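Local coordinates for protein beta-catenin homolog sys-1 (Caenorhabditis elegans, PDB 3C2G) that acts as a transcription coregulator in the Wnt signalling asymmetry pathway, binding the TCF factor POP-1 directly and activating or repressing target genes, at residues S467-L472 with T525-L530; A500-V505 with Q520-T525; A538-A543 with L577-T582; D550-L555 with V571-I576; I589-L594 with S611-F616. All coordinates share one frame; numbering follows the deposited sequence.

Overall arrangement
All five contacts lie in the C-terminal part of an all-helical armadillo domain. Contact 1 is the first to open along the chain: it brings helix 457-472 against helix 515-535 and closes a loop of 52 residues. Contact 2 falls within that loop, pairing helices 494-507 and 515-535; the two contacts share Thr525. Contact 3 then joins helix 539-544 to the end of helix 563-579, and contact 4, lying inside its span, sets the intervening loop against the same long helix. Contact 5 closes last, joining helix 591-598 and the residues before it to the end of helix 603-613 and the turn after it. None cross. Salt bridges tie contact 3 to contact 4 (Glu539 with Lys575) and contact 4 to contact 5 (Asp574 with Arg615).

Contact 1. Residues S467-L472 with T525-L530; sequences SFILLL and TISLLL
Leu528 is the side chain round which Phe468, Ile469 and Leu472 gather, and it illustrates how one branched residue can serve three residues of a neighbouring helix. Its CG lies anti to the backbone N (chi1 177°), and chi2 (55°) then sets CD1; CD1 and CD2 both touch Phe468 CB, each at 3.8 Å. The Phe468 ring itself leads away, and CD2 meets it only at a slant. Ile469 and Leu528 cross obliquely lower in their chains, with Ile469 CG1 resting 3.8 Å from Leu528 CB; this is where the backbones come nearest, the two CA atoms being 5.5 Å apart. Leu472 lies at about a right angle to Leu528, and methyl meets methyl, CD1 to CD1, at 3.9 Å. Ile469 CD1 touches Ser527 OG at 3.8 Å, an apolar group against a hydroxyl. No hydrogen bond spans the contact. The helices run in nearly the same direction, 28° apart, with segment axes 9.4 Å from each other. Helix 494-507 closes over one side, where Ile498 touches Leu528 and Leu494 touches Phe468. Helix 388-409 backs Ser467, Leu470 and Leu471, while helix 563-579 packs on Ile526 and Leu530.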
# COMPACT_ATOMS: atom_id res chain seq x y z
N SER A 467 -13.97 -15.95 13.45
CA SER A 467 -15.27 -15.31 13.56
C SER A 467 -16.32 -16.22 14.22
O SER A 467 -17.06 -15.76 15.08
CB SER A 467 -15.75 -14.84 12.18
OG SER A 467 -15.08 -13.64 11.83
N PHE A 468 -16.37 -17.48 13.80
CA PHE A 468 -17.29 -18.45 14.35
C PHE A 468 -16.98 -18.73 15.81
O PHE A 468 -17.88 -18.78 16.64
CB PHE A 468 -17.28 -19.75 13.55
CG PHE A 468 -18.02 -19.66 12.25
CD1 PHE A 468 -19.36 -19.30 12.23
CD2 PHE A 468 -17.38 -19.95 11.04
CE1 PHE A 468 -20.05 -19.21 11.01
CE2 PHE A 468 -18.08 -19.85 9.82
CZ PHE A 468 -19.40 -19.48 9.81
N ILE A 469 -15.70 -18.90 16.12
CA ILE A 469 -15.26 -19.05 17.50
C ILE A 469 -15.82 -17.92 18.36
O ILE A 469 -16.50 -18.17 19.35
CB ILE A 469 -13.72 -19.09 17.60
CG1 ILE A 469 -13.19 -20.40 17.03
CG2 ILE A 469 -13.27 -18.93 19.05
CD1 ILE A 469 -11.70 -20.39 16.72
N LEU A 470 -15.57 -16.67 17.97
CA LEU A 470 -16.00 -15.53 18.76
C LEU A 470 -17.52 -15.34 18.81
O LEU A 470 -18.07 -15.02 19.86
CB LEU A 470 -15.32 -14.25 18.28
CG LEU A 470 -13.80 -14.24 18.37
CD1 LEU A 470 -13.23 -12.93 17.81
CD2 LEU A 470 -13.32 -14.48 19.80
N LEU A 471 -18.19 -15.51 17.67
CA LEU A 471 -19.65 -15.42 17.64
C LEU A 471 -20.28 -16.42 18.62
O LEU A 471 -21.17 -16.06 19.37
CB LEU A 471 -20.19 -15.64 16.24
CG LEU A 471 -20.14 -14.42 15.32
CD1 LEU A 471 -20.39 -14.84 13.88
CD2 LEU A 471 -21.12 -13.33 15.76
N LEU A 472 -19.79 -17.65 18.62
CA LEU A 472 -20.38 -18.70 19.43
C LEU A 472 -20.04 -18.56 20.91
O LEU A 472 -20.68 -19.17 21.74
CB LEU A 472 -20.00 -20.10 18.93
CG LEU A 472 -20.39 -20.50 17.50
CD1 LEU A 472 -19.79 -21.84 17.20
CD2 LEU A 472 -21.89 -20.54 17.25
N THR A 525 -9.33 -24.67 14.06
CA THR A 525 -10.23 -25.76 13.75
C THR A 525 -10.50 -26.58 15.02
O THR A 525 -11.66 -26.79 15.39
CB THR A 525 -9.64 -26.67 12.65
OG1 THR A 525 -9.46 -25.92 11.44
CG2 THR A 525 -10.55 -27.84 12.38
N ILE A 526 -9.44 -27.03 15.67
CA ILE A 526 -9.58 -27.82 16.90
C ILE A 526 -10.42 -27.02 17.91
O ILE A 526 -11.33 -27.54 18.56
CB ILE A 526 -8.19 -28.20 17.49
CG1 ILE A 526 -7.37 -29.02 16.48
CG2 ILE A 526 -8.33 -28.95 18.81
CD1 ILE A 526 -8.14 -30.12 15.76
N SER A 527 -10.13 -25.73 17.99
CA SER A 527 -10.74 -24.88 18.99
C SER A 527 -12.20 -24.59 18.66
O SER A 527 -13.04 -24.48 19.56
CB SER A 527 -9.91 -23.60 19.12
OG SER A 527 -10.66 -22.57 19.69
N LEU A 528 -12.52 -24.51 17.38
CA LEU A 528 -13.90 -24.31 16.98
C LEU A 528 -14.76 -25.59 17.14
O LEU A 528 -15.96 -25.50 17.41
CB LEU A 528 -13.98 -23.76 15.55
CG LEU A 528 -15.36 -23.55 14.92
CD1 LEU A 528 -16.24 -22.66 15.76
CD2 LEU A 528 -15.21 -22.98 13.52
N LEU A 529 -14.16 -26.76 16.97
CA LEU A 529 -14.90 -27.99 17.15
C LEU A 529 -15.30 -28.14 18.63
O LEU A 529 -16.41 -28.57 18.93
CB LEU A 529 -14.12 -29.20 16.67
CG LEU A 529 -13.89 -29.28 15.16
CD1 LEU A 529 -12.97 -30.46 14.85
CD2 LEU A 529 -15.20 -29.40 14.38
N LEU A 530 -14.40 -27.72 19.53
CA LEU A 530 -14.67 -27.65 20.96
C LEU A 530 -15.82 -26.70 21.33
O LEU A 530 -16.75 -27.07 22.07
CB LEU A 530 -13.41 -27.23 21.72
CG LEU A 530 -12.39 -28.35 21.86
CD1 LEU A 530 -11.19 -27.86 22.61
CD2 LEU A 530 -13.02 -29.59 22.56

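Contact 2. Residues A500-V505 with Q520-T525; sequences AAYSWV and QLVERT
Tyr502 and Leu521 bury the most surface here, followed almost equally by Val505 and Val522. The tyrosine CG is anti to the backbone N (chi1 -177°), and the ring stands beside segment 520-525 with its CD1 side in use: CD1 lies 3.6 Å from Thr525 CG2, and CE1 is 4.2 Å from Val522 CG1. Both methyls approach the ring obliquely, and Tyr502 and Thr525 cross at about a right angle. Leu521 sends CD2 toward the other helix, 4.1 Å from Val505 CB and close to the carbonyl oxygen of Ala501; the valine and leucine chains slide past each other in opposite directions. Val505 CG1 also meets Val522 CG2 at 4.2 Å. Thr525 turns its hydroxyl back along its own helix, OG1 giving its hydrogen to Leu521 O at 2.8 Å, on the face of that carbonyl opposite to Thr525 N. An alanine here would lose this bond and the CG2 methyl, and would probably open a gap beside Tyr502 CD1 in which the ring could shift. With segment axes 10.2 Å apart and directions 152° from each other, successive helices 494-507 and 515-535 pack as an antiparallel pair, as the two longer helices of an armadillo repeat do.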
# COMPACT_ATOMS: atom_id res chain seq x y z
N ALA A 500 -13.75 -29.63 5.51
CA ALA A 500 -13.21 -29.41 4.17
C ALA A 500 -12.01 -28.45 4.16
O ALA A 500 -11.05 -28.66 3.42
CB ALA A 500 -14.29 -28.93 3.25
N ALA A 501 -12.06 -27.41 5.00
CA ALA A 501 -10.97 -26.45 5.05
C ALA A 501 -9.74 -27.08 5.67
O ALA A 501 -8.61 -26.84 5.25
CB ALA A 501 -11.37 -25.21 5.80
N TYR A 502 -9.98 -27.92 6.67
CA TYR A 502 -8.92 -28.60 7.39
C TYR A 502 -8.17 -29.58 6.48
O TYR A 502 -6.95 -29.62 6.50
CB TYR A 502 -9.55 -29.31 8.59
CG TYR A 502 -8.61 -30.04 9.51
CD1 TYR A 502 -7.88 -29.36 10.50
CD2 TYR A 502 -8.49 -31.42 9.43
CE1 TYR A 502 -7.03 -30.06 11.37
CE2 TYR A 502 -7.65 -32.12 10.29
CZ TYR A 502 -6.93 -31.44 11.25
OH TYR A 502 -6.11 -32.19 12.07
N SER A 503 -8.91 -30.34 5.67
CA SER A 503 -8.34 -31.22 4.64
C SER A 503 -7.54 -30.42 3.62
O SER A 503 -6.41 -30.77 3.31
CB SER A 503 -9.44 -31.98 3.91
OG SER A 503 -9.95 -33.02 4.72
N TRP A 504 -8.14 -29.35 3.11
CA TRP A 504 -7.52 -28.50 2.11
C TRP A 504 -6.15 -27.98 2.52
O TRP A 504 -5.21 -27.98 1.72
CB TRP A 504 -8.45 -27.32 1.82
CG TRP A 504 -7.86 -26.26 0.94
CD1 TRP A 504 -7.77 -26.27 -0.42
CD2 TRP A 504 -7.28 -25.02 1.37
NE1 TRP A 504 -7.18 -25.12 -0.86
CE2 TRP A 504 -6.87 -24.33 0.21
CE3 TRP A 504 -7.09 -24.42 2.62
CZ2 TRP A 504 -6.26 -23.08 0.26
CZ3 TRP A 504 -6.49 -23.17 2.67
CH2 TRP A 504 -6.08 -22.51 1.50
N VAL A 505 -6.03 -27.57 3.78
CA VAL A 505 -4.79 -26.98 4.27
C VAL A 505 -3.63 -27.98 4.22
O VAL A 505 -2.48 -27.61 3.97
CB VAL A 505 -4.98 -26.32 5.68
CG1 VAL A 505 -4.79 -27.32 6.81
CG2 VAL A 505 -4.03 -25.17 5.84
N GLN A 520 -2.08 -21.71 12.41
CA GLN A 520 -3.19 -21.05 13.12
C GLN A 520 -4.57 -21.52 12.66
O GLN A 520 -5.51 -21.51 13.45
CB GLN A 520 -3.07 -19.51 13.14
CG GLN A 520 -3.55 -18.79 11.89
CD GLN A 520 -3.72 -17.25 12.07
OE1 GLN A 520 -3.36 -16.68 13.11
NE2 GLN A 520 -4.25 -16.60 11.03
N LEU A 521 -4.69 -21.96 11.41
CA LEU A 521 -5.94 -22.50 10.88
C LEU A 521 -6.25 -23.84 11.53
O LEU A 521 -7.40 -24.13 11.85
CB LEU A 521 -5.86 -22.67 9.36
CG LEU A 521 -7.15 -23.08 8.65
CD1 LEU A 521 -7.22 -22.49 7.28
CD2 LEU A 521 -7.31 -24.60 8.57
N VAL A 522 -5.20 -24.65 11.70
CA VAL A 522 -5.31 -25.95 12.32
C VAL A 522 -5.80 -25.81 13.76
O VAL A 522 -6.75 -26.50 14.17
CB VAL A 522 -3.95 -26.69 12.26
CG1 VAL A 522 -3.92 -27.87 13.20
CG2 VAL A 522 -3.68 -27.14 10.83
N GLU A 523 -5.17 -24.90 14.51
CA GLU A 523 -5.49 -24.65 15.91
C GLU A 523 -6.92 -24.15 16.06
O GLU A 523 -7.67 -24.60 16.94
CB GLU A 523 -4.52 -23.64 16.53
CG GLU A 523 -3.09 -24.15 16.66
CD GLU A 523 -2.12 -23.12 17.22
OE1 GLU A 523 -0.95 -23.10 16.76
OE2 GLU A 523 -2.51 -22.32 18.12
N ARG A 524 -7.30 -23.22 15.19
CA ARG A 524 -8.63 -22.66 15.23
C ARG A 524 -9.68 -23.70 14.90
O ARG A 524 -10.79 -23.63 15.41
CB ARG A 524 -8.74 -21.43 14.32
CG ARG A 524 -8.07 -20.22 14.92
CD ARG A 524 -7.95 -19.08 13.96
NE ARG A 524 -7.31 -17.94 14.61
CZ ARG A 524 -7.18 -16.74 14.05
NH1 ARG A 524 -7.67 -16.52 12.84
NH2 ARG A 524 -6.61 -15.75 14.72
N THR A 525 -9.33 -24.67 14.06
CA THR A 525 -10.23 -25.76 13.75
C THR A 525 -10.50 -26.58 15.02
O THR A 525 -11.66 -26.79 15.39
CB THR A 525 -9.64 -26.67 12.65
OG1 THR A 525 -9.46 -25.92 11.44
CG2 THR A 525 -10.55 -27.84 12.38

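Contact 3. Residues A538-A543 with L577-T582; sequences AEKEVA and LEHCPT
His579 lies against helix 539-544, touching Glu539, Lys540 and Ala543. The aromatic contact comes first: Lys540 CA sits over one face of the imidazole, 4.2 Å from its centroid and 14° off the normal, a CH-pi contact, while Lys540 N lies above the ring centre. Glu578 CB lies over the opposite face, toward its rim. The lysine chain bends at chi2 (-94°), which sets CD 3.6 Å from His579 CD2; Lys540 CG and CE also pass close to that ring carbon.

Polar contacts begin at the ring edge. Glu539 OE2 lies in the imidazole plane, 3.0 Å from His579 CE1, with the carboxylate turned 70° against the ring; the approach is to a carbon and is no hydrogen bond. His579 ND1 is instead bonded to Lys575 O, which would hold the ring in its rotation. Within this all-helical armadillo domain, the contact sets the short helix 539-544, which follows helix 515-535, against the C-terminal end of helix 563-579. Glu539 OE2 is also 4.0 Å from Glu578 OE2, a pairing of like charges that the salt bridge from Glu539 OE1 to Lys575 probably eases.

Apolar packing continues one turn further on, where Ala543 CB touches His579 CB at 4.1 Å and Cys580 SG at 4.2 Å.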
# COMPACT_ATOMS: atom_id res chain seq x y z
N ALA A 538 -23.82 -29.93 21.22
CA ALA A 538 -23.81 -30.84 20.07
C ALA A 538 -22.61 -31.78 20.07
O ALA A 538 -22.10 -32.14 19.01
CB ALA A 538 -23.87 -30.04 18.78
N GLU A 539 -22.17 -32.17 21.26
CA GLU A 539 -21.04 -33.07 21.38
C GLU A 539 -21.16 -34.31 20.49
O GLU A 539 -20.24 -34.63 19.74
CB GLU A 539 -20.82 -33.46 22.84
CG GLU A 539 -19.38 -33.68 23.19
CD GLU A 539 -19.15 -33.78 24.68
OE1 GLU A 539 -19.11 -32.73 25.35
OE2 GLU A 539 -18.98 -34.91 25.18
N LYS A 540 -22.31 -34.99 20.53
CA LYS A 540 -22.58 -36.14 19.65
C LYS A 540 -22.43 -35.79 18.18
O LYS A 540 -21.67 -36.44 17.46
CB LYS A 540 -24.00 -36.68 19.86
CG LYS A 540 -24.14 -37.74 20.92
CD LYS A 540 -24.07 -39.14 20.33
CE LYS A 540 -24.19 -40.21 21.44
NZ LYS A 540 -24.15 -41.59 20.89
N GLU A 541 -23.16 -34.77 17.76
CA GLU A 541 -23.25 -34.36 16.37
C GLU A 541 -21.88 -34.00 15.79
O GLU A 541 -21.54 -34.44 14.69
CB GLU A 541 -24.25 -33.18 16.24
CG GLU A 541 -24.79 -32.91 14.82
CD GLU A 541 -25.74 -31.69 14.71
OE1 GLU A 541 -26.27 -31.45 13.60
OE2 GLU A 541 -25.97 -30.99 15.72
N VAL A 542 -21.09 -33.22 16.53
CA VAL A 542 -19.77 -32.83 16.07
C VAL A 542 -18.87 -34.04 15.86
O VAL A 542 -18.20 -34.17 14.82
CB VAL A 542 -19.08 -31.81 17.02
CG1 VAL A 542 -17.61 -31.68 16.69
CG2 VAL A 542 -19.74 -30.46 16.92
N ALA A 543 -18.86 -34.94 16.84
CA ALA A 543 -18.05 -36.14 16.76
C ALA A 543 -18.43 -36.98 15.55
O ALA A 543 -17.56 -37.33 14.74
CB ALA A 543 -18.19 -36.94 18.02
N LEU A 577 -14.10 -39.92 21.04
CA LEU A 577 -14.11 -41.34 21.35
C LEU A 577 -15.21 -41.73 22.32
O LEU A 577 -15.66 -42.88 22.33
CB LEU A 577 -12.74 -41.81 21.84
CG LEU A 577 -11.63 -41.64 20.80
CD1 LEU A 577 -10.29 -42.08 21.33
CD2 LEU A 577 -11.97 -42.40 19.52
N GLU A 578 -15.67 -40.77 23.13
CA GLU A 578 -16.83 -40.97 23.99
C GLU A 578 -18.08 -41.27 23.16
O GLU A 578 -18.94 -42.02 23.60
CB GLU A 578 -17.06 -39.76 24.90
CG GLU A 578 -18.08 -39.96 26.03
CD GLU A 578 -18.15 -38.75 26.99
OE1 GLU A 578 -17.07 -38.24 27.41
OE2 GLU A 578 -19.29 -38.31 27.34
N HIS A 579 -18.17 -40.69 21.97
CA HIS A 579 -19.34 -40.89 21.10
C HIS A 579 -19.10 -41.79 19.87
O HIS A 579 -20.03 -42.37 19.33
CB HIS A 579 -19.97 -39.56 20.70
CG HIS A 579 -20.30 -38.67 21.86
ND1 HIS A 579 -19.49 -37.63 22.26
CD2 HIS A 579 -21.35 -38.67 22.71
CE1 HIS A 579 -20.02 -37.03 23.31
NE2 HIS A 579 -21.15 -37.64 23.60
N CYS A 580 -17.85 -41.91 19.44
CA CYS A 580 -17.51 -42.84 18.36
C CYS A 580 -16.37 -43.73 18.82
O CYS A 580 -15.23 -43.54 18.38
CB CYS A 580 -17.12 -42.09 17.08
SG CYS A 580 -18.36 -40.87 16.55
N PRO A 581 -16.67 -44.70 19.70
CA PRO A 581 -15.68 -45.54 20.41
C PRO A 581 -14.70 -46.28 19.49
O PRO A 581 -13.52 -46.44 19.83
CB PRO A 581 -16.54 -46.54 21.19
CG PRO A 581 -17.90 -45.94 21.27
CD PRO A 581 -18.06 -45.08 20.06
N THR A 582 -15.19 -46.72 18.33
CA THR A 582 -14.42 -47.59 17.45
C THR A 582 -13.32 -46.85 16.70
O THR A 582 -12.39 -47.48 16.21
CB THR A 582 -15.33 -48.34 16.43
OG1 THR A 582 -15.87 -47.41 15.50
CG2 THR A 582 -16.48 -49.09 17.12

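Contact 4. Residues D550-L555 with V571-I576; sequences DCPLNL and VVCDKI
A short 3-10 turn, starting at Pro552 in the loop between helices 539-544 and 563-579, is laid on the second of these through a proline-cysteine contact. Cys573 makes the central contact: its SG is anti to the carbonyl carbon (chi1 -78°) and faces the pyrrolidine of Pro552, 3.7 Å from both CB and CD and slightly farther from CG. The sulfur thus spans three ring carbons. It also touches the start of the next residue, lying 3.5 Å from Leu553 N and 4.1 Å from Leu553 CB. Before and after the cysteine in sequence, two residues of the same helix add lighter contacts: Val572 CG1 reaches Pro552 CB at 4.3 Å, and Ile576 CD1 comes to Pro552 CG at 4.5 Å. No hydrogen bond crosses between the segments. The turn is held by its own backbone bonds, Leu555 N to Pro552 O and Asn554 N to Cys551 O, and Asp550 OD1 accepts from Cys551 N at 2.8 Å, met from above the carboxylate plane. On helix 563-579, Asp574 forms a salt bridge with Arg615, just past helix 603-613. Around this buried patch, Pro552 touches Trp587, Leu555 packs on helices 494-507 and 515-535, and Leu553 reaches Met593 and Leu594 of helix 591-598.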
# COMPACT_ATOMS: atom_id res chain seq x y z
N ASP A 550 -8.88 -37.14 10.22
CA ASP A 550 -8.01 -38.18 10.76
C ASP A 550 -7.60 -37.80 12.18
O ASP A 550 -7.67 -36.62 12.56
CB ASP A 550 -6.78 -38.35 9.87
CG ASP A 550 -6.09 -39.71 10.05
OD1 ASP A 550 -6.56 -40.54 10.88
OD2 ASP A 550 -5.08 -39.95 9.34
N CYS A 551 -7.17 -38.79 12.96
CA CYS A 551 -6.75 -38.61 14.35
C CYS A 551 -6.04 -37.29 14.66
O CYS A 551 -4.88 -37.12 14.30
CB CYS A 551 -5.82 -39.75 14.75
SG CYS A 551 -5.48 -39.75 16.52
N PRO A 552 -6.73 -36.36 15.35
CA PRO A 552 -6.12 -35.07 15.69
C PRO A 552 -4.85 -35.21 16.53
O PRO A 552 -3.95 -34.39 16.42
CB PRO A 552 -7.21 -34.35 16.49
CG PRO A 552 -8.48 -35.00 16.05
CD PRO A 552 -8.12 -36.44 15.82
N LEU A 553 -4.77 -36.27 17.35
CA LEU A 553 -3.59 -36.52 18.17
C LEU A 553 -2.29 -36.47 17.36
O LEU A 553 -1.26 -36.02 17.87
CB LEU A 553 -3.71 -37.85 18.94
CG LEU A 553 -2.66 -38.13 20.02
CD1 LEU A 553 -2.46 -36.94 20.99
CD2 LEU A 553 -2.98 -39.40 20.81
N ASN A 554 -2.36 -36.89 16.10
CA ASN A 554 -1.21 -36.87 15.20
C ASN A 554 -0.69 -35.45 14.88
O ASN A 554 0.41 -35.29 14.35
CB ASN A 554 -1.51 -37.66 13.92
CG ASN A 554 -1.68 -39.16 14.17
OD1 ASN A 554 -1.04 -39.73 15.05
ND2 ASN A 554 -2.55 -39.80 13.39
N LEU A 555 -1.49 -34.43 15.19
CA LEU A 555 -1.06 -33.03 15.11
C LEU A 555 0.07 -32.71 16.10
O LEU A 555 0.76 -31.70 15.96
CB LEU A 555 -2.24 -32.10 15.41
CG LEU A 555 -3.08 -31.40 14.35
CD1 LEU A 555 -2.98 -32.00 12.95
CD2 LEU A 555 -4.53 -31.40 14.83
N VAL A 571 -8.46 -33.06 24.54
CA VAL A 571 -9.85 -33.02 24.96
C VAL A 571 -10.79 -33.37 23.81
O VAL A 571 -11.73 -34.14 24.01
CB VAL A 571 -10.20 -31.65 25.58
CG1 VAL A 571 -11.72 -31.49 25.79
CG2 VAL A 571 -9.45 -31.47 26.91
N VAL A 572 -10.52 -32.82 22.62
CA VAL A 572 -11.38 -33.08 21.48
C VAL A 572 -11.35 -34.56 21.11
O VAL A 572 -12.38 -35.14 20.78
CB VAL A 572 -11.06 -32.16 20.24
CG1 VAL A 572 -9.88 -32.67 19.42
CG2 VAL A 572 -12.27 -32.06 19.34
N CYS A 573 -10.16 -35.16 21.18
CA CYS A 573 -9.99 -36.57 20.88
C CYS A 573 -10.81 -37.42 21.84
O CYS A 573 -11.53 -38.32 21.42
CB CYS A 573 -8.52 -36.97 20.94
SG CYS A 573 -7.59 -36.49 19.49
N ASP A 574 -10.71 -37.11 23.13
CA ASP A 574 -11.42 -37.84 24.15
C ASP A 574 -12.93 -37.73 23.96
O ASP A 574 -13.64 -38.73 24.11
CB ASP A 574 -11.03 -37.36 25.55
CG ASP A 574 -11.54 -38.27 26.64
OD1 ASP A 574 -11.04 -39.42 26.75
OD2 ASP A 574 -12.45 -37.85 27.39
N LYS A 575 -13.41 -36.54 23.62
CA LYS A 575 -14.83 -36.34 23.37
C LYS A 575 -15.32 -37.03 22.10
O LYS A 575 -16.47 -37.48 22.03
CB LYS A 575 -15.16 -34.85 23.34
CG LYS A 575 -15.15 -34.19 24.70
CD LYS A 575 -15.40 -32.71 24.60
CE LYS A 575 -15.38 -32.03 25.97
NZ LYS A 575 -16.50 -32.49 26.84
N ILE A 576 -14.45 -37.14 21.09
CA ILE A 576 -14.82 -37.89 19.88
C ILE A 576 -14.99 -39.38 20.20
O ILE A 576 -15.91 -40.03 19.71
CB ILE A 576 -13.81 -37.68 18.71
CG1 ILE A 576 -13.89 -36.26 18.16
CG2 ILE A 576 -14.09 -38.66 17.57
CD1 ILE A 576 -12.67 -35.85 17.38

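Contact 5. Residues I589-L594 with S611-F616; sequences IDRPML and SLLSRF
Ile589 and Phe616 reach toward each other tip to tip from two first torsions: Ile589 places CG1 in the crowded position between backbone N and carbonyl carbon (chi1 68°), and Phe616 sets CG anti to its carbonyl carbon. An extended chi2 (167°) then puts Ile589 CD1 over the ring centre of Phe616, 3.8 Å from the centroid and 11° off the normal, a CH-pi contact, while Ile589 CG2 touches the rim at CE1, also 3.8 Å away. Leu594 CD2 meets the ring obliquely. Replacing Phe616 by an alanine would probably leave Ile589 CD1 without its aromatic cover and open a gap beside Leu594. Leucines carry the rest: Leu594 and Leu613 slide past each other in opposite directions, CD2 to CD1 at 3.8 Å, and Leu594 CD1 meets Leu612 CD2 at 4.1 Å. Leu613 CD1 lies over one guanidinium face of Arg591, toward its rim, and NH1 comes 4.0 Å from Phe616 CB. Asp590 caps the helix that begins at Arg591, OD1 accepting from Met593 N (a selenomethionine) at 3.3 Å. A type I turn from Leu613 to Phe616 lets the phenylalanine face Ile589 and the start of helix 591-598, and the short helices 591-598 and 603-613 close the C-terminal end of the armadillo stack.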
# COMPACT_ATOMS: atom_id res chain seq x y z
N ILE A 589 -1.84 -44.02 16.41
CA ILE A 589 -1.20 -43.03 17.29
C ILE A 589 0.23 -43.40 17.66
O ILE A 589 0.67 -44.54 17.47
CB ILE A 589 -2.02 -42.79 18.59
CG1 ILE A 589 -2.01 -44.03 19.49
CG2 ILE A 589 -3.44 -42.35 18.26
CD1 ILE A 589 -2.51 -43.78 20.91
N ASP A 590 0.96 -42.40 18.15
CA ASP A 590 2.25 -42.58 18.80
C ASP A 590 1.96 -42.74 20.28
O ASP A 590 1.90 -41.77 21.03
CB ASP A 590 3.14 -41.35 18.54
CG ASP A 590 4.57 -41.53 19.05
OD1 ASP A 590 4.81 -42.30 20.00
OD2 ASP A 590 5.45 -40.85 18.49
N ARG A 591 1.77 -43.99 20.70
CA ARG A 591 1.36 -44.30 22.06
C ARG A 591 2.35 -43.83 23.15
O ARG A 591 1.92 -43.26 24.16
CB ARG A 591 1.04 -45.79 22.19
CG ARG A 591 0.14 -46.10 23.37
CD ARG A 591 0.14 -47.58 23.72
NE ARG A 591 -0.42 -47.78 25.05
CZ ARG A 591 -1.68 -48.13 25.30
NH1 ARG A 591 -2.54 -48.36 24.30
NH2 ARG A 591 -2.09 -48.28 26.55
N PRO A 592 3.67 -44.08 22.98
CA PRO A 592 4.63 -43.62 24.00
C PRO A 592 4.62 -42.11 24.18
O PRO A 592 4.83 -41.62 25.29
CB PRO A 592 5.99 -44.08 23.45
CG PRO A 592 5.67 -45.18 22.52
CD PRO A 592 4.36 -44.81 21.89
N MSE A 593 4.38 -41.37 23.10
CA MSE A 593 4.23 -39.93 23.20
C MSE A 593 3.04 -39.52 24.08
O MSE A 593 3.15 -38.59 24.88
CB MSE A 593 4.11 -39.30 21.82
CG MSE A 593 4.23 -37.80 21.86
SE MSE A 593 2.82 -36.95 20.83
CE MSE A 593 1.27 -37.37 21.94
N LEU A 594 1.92 -40.22 23.93
CA LEU A 594 0.74 -39.94 24.73
C LEU A 594 0.97 -40.30 26.20
O LEU A 594 0.48 -39.62 27.09
CB LEU A 594 -0.48 -40.67 24.16
CG LEU A 594 -1.83 -40.56 24.89
CD1 LEU A 594 -2.29 -39.12 25.02
CD2 LEU A 594 -2.87 -41.38 24.16
N SER A 611 -7.00 -39.84 30.64
CA SER A 611 -8.40 -40.05 30.26
C SER A 611 -8.49 -40.53 28.81
O SER A 611 -9.26 -41.44 28.51
CB SER A 611 -9.22 -38.77 30.43
OG SER A 611 -8.97 -38.17 31.68
N LEU A 612 -7.70 -39.92 27.93
CA LEU A 612 -7.64 -40.33 26.53
C LEU A 612 -6.94 -41.68 26.35
O LEU A 612 -7.34 -42.49 25.51
CB LEU A 612 -6.96 -39.25 25.67
CG LEU A 612 -6.77 -39.48 24.16
CD1 LEU A 612 -8.08 -39.76 23.44
CD2 LEU A 612 -6.06 -38.31 23.53
N LEU A 613 -5.90 -41.93 27.15
CA LEU A 613 -5.16 -43.20 27.12
C LEU A 613 -6.06 -44.44 27.32
O LEU A 613 -5.93 -45.44 26.60
CB LEU A 613 -4.03 -43.19 28.15
CG LEU A 613 -2.92 -44.24 28.05
CD1 LEU A 613 -2.08 -44.05 26.79
CD2 LEU A 613 -2.04 -44.19 29.31
N SER A 614 -6.98 -44.36 28.28
CA SER A 614 -7.85 -45.48 28.61
C SER A 614 -8.80 -45.90 27.47
O SER A 614 -9.43 -46.95 27.55
CB SER A 614 -8.66 -45.19 29.88
OG SER A 614 -9.68 -44.23 29.62
N ARG A 615 -8.91 -45.07 26.44
CA ARG A 615 -9.80 -45.35 25.31
C ARG A 615 -9.25 -46.42 24.36
O ARG A 615 -10.01 -47.13 23.70
CB ARG A 615 -10.08 -44.08 24.50
CG ARG A 615 -10.61 -42.90 25.30
CD ARG A 615 -12.11 -42.89 25.40
NE ARG A 615 -12.57 -41.65 26.01
CZ ARG A 615 -13.81 -41.45 26.45
NH1 ARG A 615 -14.71 -42.42 26.36
NH2 ARG A 615 -14.14 -40.29 26.99
N PHE A 616 -7.93 -46.54 24.32
CA PHE A 616 -7.26 -47.34 23.30
C PHE A 616 -7.10 -48.82 23.66
O PHE A 616 -7.11 -49.18 24.84
CB PHE A 616 -5.91 -46.70 22.95
CG PHE A 616 -6.06 -45.41 22.22
CD1 PHE A 616 -6.04 -45.38 20.83
CD2 PHE A 616 -6.28 -44.22 22.91
CE1 PHE A 616 -6.22 -44.20 20.14
CE2 PHE A 616 -6.45 -43.04 22.24
CZ PHE A 616 -6.42 -43.02 20.85